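Local coordinates for protein beta-phenylalanine aminotransferase (Variovorax paradoxus, PDB 4AO9) that probably transfers the amino group of beta-phenylalanine to a keto acid acceptor, with pyridoxal-5'-phosphate as cofactor, at residues 234-239 and 385-390; 367-372 and 380-385; 143-148 and 300-305. One frame throughout, in Å; residues are numbered along the deposited sequence.

In the fold
Contacts 1 and 2 lie close together, their centres about 11 Å apart, whereas contact 3 is remote, about 30 Å from contact 1 and about 40 Å from contact 2 between centres. Along the chain contact 2 nests inside the loop closed by contact 1. The two share G385 and meet where G234 O lies 2.8 Å from H381 NE2, a probable hydrogen bond. Contact 3 precedes contact 2 in sequence and sits on the opposite side of the chain's centre. No contact supplies a residue of the cofactor pocket, yet the side chains of I236 and R147 each lie about 12 Å from a bound PLP, and strand 145-149 leads straight to the pocket residues S151, G152 and T153.

Contact 1: 234-239 and 385-390; sequences GCIPGQ and GDVRSS
The carbonyl oxygen of R388 accepts a hydrogen bond from N205 ND2 and is touched by I236 CG2, 3.4 Å from R388 O. The N205 amide also joins P237 O through ND2 and Q239 N through OD1, so one asparagine serves the backbones of both segments. I236 opens the second strand of a small hairpin, 229-230 with 236-237, and C235 and I236 together face Q230 as a G1 beta bulge, C235 taking the left-handed backbone conformation that such a bulge requires. A branched isoleucine suits this place because its two arms work separately: while CG2 rests on the R388 carbonyl, I236 CD1 reaches on to S389 C at 3.6 Å and packs against V387 CG1 at 4.1 Å. V387 also touches Q370 and T372 of strand 370-374. On the more exposed side, R388 turns back on itself at its second torsion (chi2 -72°), which brings a guanidinium to Q239 although the CB leaves in the other direction. The two flat groups stack with planes 9° apart, Q239 CD lying 3.8 Å from R388 NE, and the opposite guanidinium face carries D386 CB.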
loop_
_atom_site.group_PDB
_atom_site.type_symbol
_atom_site.label_atom_id
_atom_site.label_comp_id
_atom_site.label_asym_id
_atom_site.label_seq_id
_atom_site.Cartn_x
_atom_site.Cartn_y
_atom_site.Cartn_z
ATOM N N GLY A 234 -6.094 15.054 16.345
ATOM C CA GLY A 234 -7.347 15.405 17.040
ATOM C C GLY A 234 -8.323 16.331 16.326
ATOM O O GLY A 234 -9.034 17.107 16.988
ATOM N N CYS A 235 -8.384 16.264 14.990
ATOM C CA CYS A 235 -9.268 17.154 14.207
ATOM C C CYS A 235 -9.039 18.625 14.563
ATOM O O CYS A 235 -9.937 19.322 15.059
ATOM C CB CYS A 235 -10.743 16.775 14.374
ATOM S SG CYS A 235 -11.128 15.157 13.723
ATOM N N ILE A 236 -7.817 19.076 14.291
ATOM C CA ILE A 236 -7.376 20.434 14.590
ATOM C C ILE A 236 -7.323 21.238 13.286
ATOM O O ILE A 236 -6.430 21.034 12.466
ATOM C CB ILE A 236 -5.979 20.431 15.253
ATOM C CG1 ILE A 236 -5.948 19.482 16.459
ATOM C CG2 ILE A 236 -5.574 21.860 15.630
ATOM C CD1 ILE A 236 -4.619 19.440 17.200
ATOM N N PRO A 237 -8.287 22.151 13.072
ATOM C CA PRO A 237 -8.282 22.958 11.853
ATOM C C PRO A 237 -7.035 23.816 11.713
ATOM O O PRO A 237 -6.590 24.449 12.683
ATOM C CB PRO A 237 -9.529 23.846 12.018
ATOM C CG PRO A 237 -10.412 23.032 12.896
ATOM C CD PRO A 237 -9.478 22.433 13.893
ATOM N N GLY A 238 -6.467 23.816 10.508
ATOM C CA GLY A 238 -5.407 24.763 10.161
ATOM C C GLY A 238 -6.040 26.123 9.984
ATOM O O GLY A 238 -7.042 26.271 9.276
ATOM N N GLN A 239 -5.450 27.115 10.632
ATOM C CA GLN A 239 -5.991 28.472 10.565
ATOM C C GLN A 239 -5.623 29.130 9.237
ATOM O O GLN A 239 -4.539 28.888 8.712
ATOM C CB GLN A 239 -5.505 29.289 11.761
ATOM C CG GLN A 239 -5.967 28.725 13.108
ATOM C CD GLN A 239 -7.488 28.574 13.211
ATOM O OE1 GLN A 239 -8.011 27.465 13.381
ATOM N NE2 GLN A 239 -8.197 29.684 13.094
ATOM N N GLY A 385 -10.635 25.708 26.387
ATOM C CA GLY A 385 -9.966 26.741 25.596
ATOM C C GLY A 385 -9.725 26.350 24.151
ATOM O O GLY A 385 -10.143 25.281 23.706
ATOM N N ASP A 386 -9.034 27.220 23.420
ATOM C CA ASP A 386 -8.754 26.990 22.009
ATOM C C ASP A 386 -7.744 25.867 21.816
ATOM O O ASP A 386 -6.691 25.838 22.461
ATOM C CB ASP A 386 -8.249 28.284 21.351
ATOM C CG ASP A 386 -9.322 29.357 21.263
ATOM O OD1 ASP A 386 -10.526 29.029 21.334
ATOM O OD2 ASP A 386 -8.951 30.546 21.115
ATOM N N VAL A 387 -8.081 24.925 20.941
ATOM C CA VAL A 387 -7.134 23.887 20.553
ATOM C C VAL A 387 -6.571 24.249 19.180
ATOM O O VAL A 387 -7.290 24.220 18.167
ATOM C CB VAL A 387 -7.787 22.492 20.526
ATOM C CG1 VAL A 387 -6.798 21.442 20.026
ATOM C CG2 VAL A 387 -8.307 22.107 21.918
ATOM N N ARG A 388 -5.292 24.615 19.163
ATOM C CA ARG A 388 -4.629 25.048 17.933
ATOM C C ARG A 388 -3.538 24.102 17.452
ATOM O O ARG A 388 -3.168 24.141 16.277
ATOM C CB ARG A 388 -4.059 26.455 18.115
ATOM C CG ARG A 388 -5.135 27.533 18.212
ATOM C CD ARG A 388 -5.800 27.762 16.852
ATOM N NE ARG A 388 -6.792 28.835 16.897
ATOM C CZ ARG A 388 -8.076 28.669 17.205
ATOM N NH1 ARG A 388 -8.554 27.466 17.501
ATOM N NH2 ARG A 388 -8.887 29.718 17.221
ATOM N N SER A 389 -3.027 23.257 18.349
ATOM C CA SER A 389 -2.027 22.244 17.996
ATOM C C SER A 389 -2.060 21.128 19.025
ATOM O O SER A 389 -2.702 21.266 20.069
ATOM C CB SER A 389 -0.613 22.846 17.911
ATOM O OG SER A 389 -0.058 23.089 19.212
ATOM N N SER A 390 -1.353 20.038 18.746
ATOM C CA SER A 390 -1.309 18.906 19.666
ATOM C C SER A 390 -0.691 19.283 21.015
ATOM O O SER A 390 -0.970 18.639 22.024
ATOM C CB SER A 390 -0.566 17.724 19.040
ATOM O OG SER A 390 0.723 18.117 18.616
#

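Contact 2: 367-372 and 380-385; sequences VAMQFT and AHFVQG
A beta hairpin, strands 370-374 and 377-381, ends, away from its turn, in the pair Q370 and H381, antiparallel and hydrogen-bonded: Q370 N donates to H381 O at 3.0 Å and H381 N to Q370 O at 2.8 Å. Beyond it the regular pairing ends although the two chains stay close, and the Q370 side chain reaches along to the 383-385 loop. With CG set between the backbone N and the carbonyl carbon (chi1 63°) and the rest extended, Q370 NE2 spends both hydrogens there, giving 2.8 Å to G385 O and 3.0 Å to V383 O. Both acceptors lie within 3° of the amide plane, which fixes its rotation; the donor meets the G385 oxygen in the carbonyl plane but stands above that of V383. An alanine in this position would remove the amide, and the carbonyls of V383 and G385, left without that donor, would probably let the 383-385 loop shift. On the face bearing F371 and A380, the A380 methyl makes an off-centre CH-pi contact with the phenylalanine ring. T372 OG1 and H381 NE2 both hydrogen-bond G234 O, a buried residue's carbonyl that hydroxyl and imidazole N-H can satisfy. Fully extended, M369 runs alongside F382 in a Met-aromatic contact, M369 SD 3.6 Å from F382 CE1.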
loop_
_atom_site.group_PDB
_atom_site.type_symbol
_atom_site.label_atom_id
_atom_site.label_comp_id
_atom_site.label_asym_id
_atom_site.label_seq_id
_atom_site.Cartn_x
_atom_site.Cartn_y
_atom_site.Cartn_z
ATOM N N VAL A 367 -18.225 21.567 31.987
ATOM C CA VAL A 367 -17.103 20.625 31.957
ATOM C C VAL A 367 -16.023 21.070 30.972
ATOM O O VAL A 367 -16.317 21.711 29.959
ATOM C CB VAL A 367 -17.552 19.170 31.643
ATOM C CG1 VAL A 367 -18.340 18.600 32.812
ATOM C CG2 VAL A 367 -18.365 19.103 30.349
ATOM N N ALA A 368 -14.773 20.738 31.285
ATOM C CA ALA A 368 -13.667 20.950 30.354
ATOM C C ALA A 368 -13.651 19.804 29.336
ATOM O O ALA A 368 -12.850 18.868 29.423
ATOM C CB ALA A 368 -12.346 21.051 31.093
ATOM N N MET A 369 -14.588 19.894 28.401
ATOM C CA MET A 369 -14.775 18.916 27.343
ATOM C C MET A 369 -15.272 19.688 26.128
ATOM O O MET A 369 -16.083 20.610 26.246
ATOM C CB MET A 369 -15.779 17.841 27.775
ATOM C CG MET A 369 -15.902 16.655 26.824
ATOM S SD MET A 369 -17.183 15.503 27.372
ATOM C CE MET A 369 -16.945 14.200 26.161
ATOM N N GLN A 370 -14.750 19.340 24.958
ATOM C CA GLN A 370 -15.163 19.999 23.732
ATOM C C GLN A 370 -14.940 19.055 22.560
ATOM O O GLN A 370 -14.268 18.035 22.691
ATOM C CB GLN A 370 -14.370 21.286 23.517
ATOM C CG GLN A 370 -12.878 21.071 23.334
ATOM C CD GLN A 370 -12.172 22.372 23.082
ATOM O OE1 GLN A 370 -12.293 22.960 22.009
ATOM N NE2 GLN A 370 -11.440 22.840 24.078
ATOM N N PHE A 371 -15.524 19.412 21.425
ATOM C CA PHE A 371 -15.323 18.678 20.187
ATOM C C PHE A 371 -14.751 19.632 19.155
ATOM O O PHE A 371 -15.333 20.680 18.883
ATOM C CB PHE A 371 -16.647 18.082 19.709
ATOM C CG PHE A 371 -17.127 16.932 20.552
ATOM C CD1 PHE A 371 -17.702 17.156 21.809
ATOM C CD2 PHE A 371 -16.993 15.616 20.100
ATOM C CE1 PHE A 371 -18.134 16.088 22.595
ATOM C CE2 PHE A 371 -17.439 14.548 20.877
ATOM C CZ PHE A 371 -18.007 14.782 22.128
ATOM N N THR A 372 -13.587 19.284 18.619
ATOM C CA THR A 372 -12.934 20.084 17.582
ATOM C C THR A 372 -13.125 19.427 16.219
ATOM O O THR A 372 -13.322 18.216 16.140
ATOM C CB THR A 372 -11.419 20.278 17.866
ATOM O OG1 THR A 372 -10.770 19.007 18.012
ATOM C CG2 THR A 372 -11.216 21.081 19.143
ATOM N N ALA A 380 -13.472 14.424 20.383
ATOM C CA ALA A 380 -13.650 14.786 21.791
ATOM C C ALA A 380 -12.290 15.083 22.416
ATOM O O ALA A 380 -11.317 14.360 22.174
ATOM C CB ALA A 380 -14.333 13.655 22.539
ATOM N N HIS A 381 -12.214 16.150 23.210
ATOM C CA HIS A 381 -11.009 16.466 23.978
ATOM C C HIS A 381 -11.407 16.929 25.364
ATOM O O HIS A 381 -12.322 17.737 25.507
ATOM C CB HIS A 381 -10.179 17.569 23.312
ATOM C CG HIS A 381 -9.683 17.216 21.942
ATOM N ND1 HIS A 381 -8.738 16.240 21.720
ATOM C CD2 HIS A 381 -9.998 17.722 20.727
ATOM C CE1 HIS A 381 -8.500 16.150 20.423
ATOM N NE2 HIS A 381 -9.248 17.040 19.798
ATOM N N PHE A 382 -10.714 16.419 26.376
ATOM C CA PHE A 382 -10.942 16.853 27.756
ATOM C C PHE A 382 -10.003 17.993 28.137
ATOM O O PHE A 382 -9.094 17.842 28.952
ATOM C CB PHE A 382 -10.859 15.668 28.714
ATOM C CG PHE A 382 -11.948 14.667 28.494
ATOM C CD1 PHE A 382 -13.216 14.869 29.041
ATOM C CD2 PHE A 382 -11.727 13.550 27.695
ATOM C CE1 PHE A 382 -14.237 13.955 28.822
ATOM C CE2 PHE A 382 -12.736 12.632 27.469
ATOM C CZ PHE A 382 -13.994 12.830 28.027
ATOM N N VAL A 383 -10.239 19.132 27.499
ATOM C CA VAL A 383 -9.456 20.339 27.715
ATOM C C VAL A 383 -10.368 21.549 27.489
ATOM O O VAL A 383 -11.324 21.480 26.710
ATOM C CB VAL A 383 -8.201 20.365 26.788
ATOM C CG1 VAL A 383 -8.575 20.713 25.346
ATOM C CG2 VAL A 383 -7.144 21.317 27.323
ATOM N N GLN A 384 -10.091 22.638 28.204
ATOM C CA GLN A 384 -10.799 23.899 27.996
ATOM C C GLN A 384 -9.959 24.827 27.115
ATOM O O GLN A 384 -8.727 24.720 27.077
ATOM C CB GLN A 384 -11.146 24.556 29.349
ATOM C CG GLN A 384 -11.936 25.886 29.288
ATOM C CD GLN A 384 -13.211 25.820 28.444
ATOM O OE1 GLN A 384 -13.430 26.665 27.572
ATOM N NE2 GLN A 384 -14.054 24.815 28.700
ATOM N N GLY A 385 -10.635 25.708 26.387
ATOM C CA GLY A 385 -9.966 26.741 25.596
ATOM C C GLY A 385 -9.725 26.350 24.151
ATOM O O GLY A 385 -10.143 25.281 23.706
HETATM O O HOH W 1 -16.901 24.031 28.681
#

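Contact 3: 143-148 and 300-305; sequences IEQLRF and GRADVM
R301, whose backbone touches the E144 carboxylate, carries V304 CG2 over one face of its guanidinium and D303 at the edge. The grip is side-on: R301 NE meets D303 OD1 at 2.9 Å and R301 NH2 meets D303 OD2 at the same 2.9 Å, while NH1 bridges to D281. The carboxylate of E144 receives the N-H of A302, the first residue of helix 302-305, on the anti side of OE1, 26° out of its plane. That bond, A302 N to E144 OE1 at 2.9 Å, is nearly straight, and the helix start would probably favour the glutamate's negative charge. A water joins OE1 to D303 N; another links Q145 OE1 to A302 O. M305, bent at both chi2 and chi3, lays CG 3.5 Å from Q145 O and brings CE against R147, 3.9 Å from R147 CG; a flexible thioether suits so curved a path. The polar end of R147 belongs to H317 and to N59 of the second subunit. G300 N donates to Q145 O at 3.0 Å, and G300 O takes E144 N and, weakly, Q145 N. At G300 a CB would collide with the preceding carbonyl, hence glycine. Two residues facing one make a classic beta bulge where strand 145-149, outermost in this chain's part of the sheet and backbone-bonded through L146 to the second subunit, joins antiparallel 296-300 in the seven-stranded sheet of the fold-type-I aminotransferase large domain.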
loop_
_atom_site.group_PDB
_atom_site.type_symbol
_atom_site.label_atom_id
_atom_site.label_comp_id
_atom_site.label_asym_id
_atom_site.label_seq_id
_atom_site.Cartn_x
_atom_site.Cartn_y
_atom_site.Cartn_z
ATOM N N ILE A 143 -5.693 19.131 -9.165
ATOM C CA ILE A 143 -5.028 17.913 -9.629
ATOM C C ILE A 143 -5.184 17.853 -11.151
ATOM O O ILE A 143 -6.269 17.548 -11.669
ATOM C CB ILE A 143 -5.612 16.661 -8.947
ATOM C CG1 ILE A 143 -5.404 16.752 -7.428
ATOM C CG2 ILE A 143 -4.998 15.389 -9.534
ATOM C CD1 ILE A 143 -6.077 15.632 -6.643
ATOM N N GLU A 144 -4.117 18.208 -11.862
ATOM C CA GLU A 144 -4.131 18.237 -13.330
ATOM C C GLU A 144 -3.907 16.841 -13.889
ATOM O O GLU A 144 -4.540 16.454 -14.884
ATOM C CB GLU A 144 -3.077 19.209 -13.877
ATOM C CG GLU A 144 -3.349 20.639 -13.445
ATOM C CD GLU A 144 -2.306 21.643 -13.887
ATOM O OE1 GLU A 144 -1.201 21.277 -14.344
ATOM O OE2 GLU A 144 -2.629 22.852 -13.800
ATOM N N GLN A 145 -2.969 16.114 -13.281
ATOM C CA GLN A 145 -2.796 14.681 -13.530
ATOM C C GLN A 145 -2.485 14.005 -12.211
ATOM O O GLN A 145 -2.033 14.653 -11.265
ATOM C CB GLN A 145 -1.643 14.410 -14.483
ATOM C CG GLN A 145 -1.823 14.974 -15.878
ATOM C CD GLN A 145 -0.698 14.552 -16.783
ATOM O OE1 GLN A 145 0.456 14.460 -16.362
ATOM N NE2 GLN A 145 -1.030 14.255 -18.025
ATOM N N LEU A 146 -2.733 12.696 -12.149
ATOM C CA LEU A 146 -2.477 11.923 -10.932
ATOM C C LEU A 146 -1.937 10.551 -11.274
ATOM O O LEU A 146 -1.958 10.140 -12.438
ATOM C CB LEU A 146 -3.759 11.770 -10.101
ATOM C CG LEU A 146 -4.966 11.052 -10.720
ATOM C CD1 LEU A 146 -4.811 9.526 -10.736
ATOM C CD2 LEU A 146 -6.250 11.415 -9.978
ATOM N N ARG A 147 -1.437 9.862 -10.249
ATOM C CA ARG A 147 -1.200 8.420 -10.306
ATOM C C ARG A 147 -1.815 7.779 -9.066
ATOM O O ARG A 147 -1.902 8.414 -8.014
ATOM C CB ARG A 147 0.292 8.109 -10.390
ATOM C CG ARG A 147 0.922 8.547 -11.712
ATOM C CD ARG A 147 2.407 8.357 -11.695
ATOM N NE ARG A 147 2.829 6.959 -11.807
ATOM C CZ ARG A 147 3.153 6.330 -12.934
ATOM N NH1 ARG A 147 3.059 6.926 -14.125
ATOM N NH2 ARG A 147 3.578 5.073 -12.859
ATOM N N PHE A 148 -2.242 6.529 -9.198
ATOM C CA PHE A 148 -2.812 5.774 -8.085
ATOM C C PHE A 148 -1.747 4.990 -7.336
ATOM O O PHE A 148 -0.741 4.547 -7.914
ATOM C CB PHE A 148 -3.860 4.789 -8.598
ATOM C CG PHE A 148 -5.036 5.450 -9.247
ATOM C CD1 PHE A 148 -5.912 6.229 -8.498
ATOM C CD2 PHE A 148 -5.286 5.259 -10.596
ATOM C CE1 PHE A 148 -7.021 6.831 -9.098
ATOM C CE2 PHE A 148 -6.394 5.863 -11.209
ATOM C CZ PHE A 148 -7.249 6.651 -10.464
ATOM N N GLY A 300 -1.338 16.650 -9.070
ATOM C CA GLY A 300 -1.197 18.098 -8.970
ATOM C C GLY A 300 -0.736 18.641 -10.295
ATOM O O GLY A 300 -1.237 18.239 -11.339
ATOM N N ARG A 301 0.232 19.545 -10.257
ATOM C CA ARG A 301 0.751 20.183 -11.473
ATOM C C ARG A 301 1.228 19.162 -12.491
ATOM O O ARG A 301 2.002 18.269 -12.158
ATOM C CB ARG A 301 1.929 21.089 -11.123
ATOM C CG ARG A 301 1.566 22.383 -10.459
ATOM C CD ARG A 301 2.781 23.004 -9.764
ATOM N NE ARG A 301 3.895 23.245 -10.693
ATOM C CZ ARG A 301 5.021 23.875 -10.353
ATOM N NH1 ARG A 301 5.156 24.345 -9.120
ATOM N NH2 ARG A 301 6.004 24.038 -11.237
ATOM N N ALA A 302 0.774 19.308 -13.734
ATOM C CA ALA A 302 1.205 18.429 -14.814
ATOM C C ALA A 302 2.729 18.445 -15.013
ATOM O O ALA A 302 3.322 17.401 -15.307
ATOM C CB ALA A 302 0.485 18.791 -16.111
ATOM N N ASP A 303 3.374 19.592 -14.815
ATOM C CA ASP A 303 4.826 19.641 -15.018
ATOM C C ASP A 303 5.604 18.868 -13.959
ATOM O O ASP A 303 6.673 18.339 -14.246
ATOM C CB ASP A 303 5.369 21.078 -15.224
ATOM C CG ASP A 303 5.200 21.978 -14.002
ATOM O OD1 ASP A 303 4.337 21.705 -13.145
ATOM O OD2 ASP A 303 5.933 22.993 -13.910
ATOM N N VAL A 304 5.054 18.760 -12.749
ATOM C CA VAL A 304 5.675 17.926 -11.716
ATOM C C VAL A 304 5.363 16.457 -11.987
ATOM O O VAL A 304 6.251 15.589 -11.893
ATOM C CB VAL A 304 5.226 18.353 -10.294
ATOM C CG1 VAL A 304 5.796 17.410 -9.229
ATOM C CG2 VAL A 304 5.662 19.807 -10.023
ATOM N N MET A 305 4.109 16.166 -12.325
ATOM C CA MET A 305 3.711 14.787 -12.609
ATOM C C MET A 305 4.416 14.215 -13.847
ATOM O O MET A 305 4.545 12.990 -13.983
ATOM C CB MET A 305 2.193 14.683 -12.743
ATOM C CG MET A 305 1.438 14.952 -11.431
ATOM S SD MET A 305 1.952 13.886 -10.050
ATOM C CE MET A 305 1.414 12.270 -10.640
HETATM O O HOH W 2 1.450 22.174 -14.828
HETATM O O HOH W 3 2.614 15.421 -17.420
#